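Sulfite dehydrogenase (Paracoccus pantotrophus, PDB 2XTS) forms the molybdenum-cofactor subunit of sulfane dehydrogenase SoxCD, which oxidises protein-bound sulfur and pairs this subunit with a heme c cytochrome. Local coordinates at residues A[352-355]-A[356-359]. Numbering follows the deposited sequence. Where two conformers were deposited one is given.
Sequences QPTK and DALR. With GOL (glycerol), chain H.
Thr354 turns its hydroxyl back over the first turn of the helix it precedes, where OG1 accepts the N-H of Ala357 at 2.9 Å. With chi1 at 63°, OG1 sits between its own backbone N and carbonyl carbon and faces this amide, and CB of Ala357 lies beside the same oxygen. The carbonyl of Thr354 starts the regular pattern, its O receiving Leu358 N at 3.1 Å. This is the classical N-cap, here opening helix 355-362 after the loop that leaves strand 338-346 within the Mo-co oxidoreductase dimerisation domain. An alanine in place of Thr354 would probably leave the Ala357 amide without its side-chain acceptor and the helix start less firmly fixed. Two further first-turn amides point to a glycerol, probably from the crystallisation liquor: Lys355 N meets its O1 almost straight, at 173°, and Asp356 N its O2.

Just before the cap, the ring of Pro353 meets Leu358 at an oblique crossing, CG to CG 3.6 Å, while its CB lies 4.2 Å from Ala357 CB; Phe159 of the cytochrome chain packs on Pro353 and Ala357. Lys355 and Arg359, one turn apart, run side by side in the same direction, each bent at chi3, and CB of Lys355 stands over one face of the guanidinium, toward its rim. Within the helix, Arg359 NH2 forms a salt bridge with Asp356 OD1 at 2.9 Å, the carboxylate oxygen lying at the guanidinium edge, close to its plane. Lys355 NZ and Arg359 NH1, 4.5 Å apart, share Glu388 OE2, each in a salt bridge with it, so that one carboxylate holds the two cationic ends together, while the backbone oxygens of Glu127 and Trp128 accept from Lys355 and Arg359 respectively.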
loop_
_atom_site.group_PDB
_atom_site.type_symbol
_atom_site.label_atom_id
_atom_site.label_comp_id
_atom_site.label_asym_id
_atom_site.label_seq_id
_atom_site.Cartn_x
_atom_site.Cartn_y
_atom_site.Cartn_z
ATOM N N GLN A 352 -23.790 12.604 8.248
ATOM C CA GLN A 352 -23.209 12.224 9.521
ATOM C C GLN A 352 -23.815 13.024 10.680
ATOM O O GLN A 352 -23.760 14.239 10.679
ATOM C CB GLN A 352 -21.691 12.427 9.475
ATOM C CG GLN A 352 -20.961 11.874 10.669
ATOM C CD GLN A 352 -19.488 12.262 10.688
ATOM O OE1 GLN A 352 -18.993 12.911 9.769
ATOM N NE2 GLN A 352 -18.774 11.855 11.733
ATOM N N PRO A 353 -24.327 12.325 11.711
ATOM C CA PRO A 353 -24.974 13.004 12.824
ATOM C C PRO A 353 -23.994 13.474 13.890
ATOM O O PRO A 353 -22.873 12.955 13.989
ATOM C CB PRO A 353 -25.882 11.912 13.407
ATOM C CG PRO A 353 -25.127 10.657 13.180
ATOM C CD PRO A 353 -24.513 10.863 11.806
ATOM N N THR A 354 -24.437 14.393 14.736
ATOM C CA THR A 354 -23.696 14.708 15.946
ATOM C C THR A 354 -23.794 13.567 16.958
ATOM O O THR A 354 -24.709 12.739 16.905
ATOM C CB THR A 354 -24.194 15.987 16.627
ATOM O OG1 THR A 354 -25.554 15.812 17.048
ATOM C CG2 THR A 354 -24.051 17.182 15.713
ATOM N N LYS A 355 -22.868 13.555 17.900
ATOM C CA LYS A 355 -22.907 12.613 19.031
ATOM C C LYS A 355 -24.230 12.768 19.790
ATOM O O LYS A 355 -24.884 11.788 20.157
ATOM C CB LYS A 355 -21.720 12.834 19.991
ATOM C CG LYS A 355 -20.327 12.669 19.378
ATOM C CD LYS A 355 -19.218 13.007 20.382
ATOM C CE LYS A 355 -18.885 11.747 21.197
ATOM N NZ LYS A 355 -17.742 11.865 22.175
ATOM N N ASP A 356 -24.624 14.011 20.027
ATOM C CA ASP A 356 -25.871 14.264 20.731
ATOM C C ASP A 356 -27.087 13.751 19.962
ATOM O O ASP A 356 -28.012 13.227 20.565
ATOM C CB ASP A 356 -26.026 15.766 20.996
ATOM C CG ASP A 356 -25.180 16.254 22.143
ATOM O OD1 ASP A 356 -24.741 15.429 22.957
ATOM O OD2 ASP A 356 -24.977 17.490 22.241
ATOM N N ALA A 357 -27.090 13.894 18.638
ATOM C CA ALA A 357 -28.211 13.383 17.843
ATOM C C ALA A 357 -28.308 11.857 17.957
ATOM O O ALA A 357 -29.401 11.290 18.024
ATOM C CB ALA A 357 -28.109 13.817 16.368
ATOM N N LEU A 358 -27.156 11.203 17.945
ATOM C CA LEU A 358 -27.122 9.750 18.142
ATOM C C LEU A 358 -27.617 9.338 19.519
ATOM O O LEU A 358 -28.454 8.442 19.632
ATOM C CB LEU A 358 -25.729 9.203 17.903
ATOM C CG LEU A 358 -25.302 9.105 16.440
ATOM C CD1 LEU A 358 -23.795 8.922 16.381
ATOM C CD2 LEU A 358 -26.000 7.971 15.764
ATOM N N ARG A 359 -27.108 9.995 20.552
ATOM C CA ARG A 359 -27.472 9.662 21.933
ATOM C C ARG A 359 -28.944 9.962 22.247
ATOM O O ARG A 359 -29.544 9.257 23.048
ATOM C CB ARG A 359 -26.551 10.353 22.937
ATOM C CG ARG A 359 -25.159 9.828 22.916
ATOM C CD ARG A 359 -24.295 10.330 24.031
ATOM N NE ARG A 359 -24.012 11.759 23.958
ATOM C CZ ARG A 359 -22.822 12.342 24.081
ATOM N NH1 ARG A 359 -21.715 11.640 24.283
ATOM N NH2 ARG A 359 -22.747 13.661 24.010
HETATM C C1 GOL H . -20.880 16.964 18.216
HETATM O O1 GOL H . -20.861 15.593 17.757
HETATM C C2 GOL H . -21.513 17.209 19.606
HETATM O O2 GOL H . -22.789 16.588 19.749
HETATM C C3 GOL H . -20.621 16.697 20.730
HETATM O O3 GOL H . -19.426 17.418 20.790
#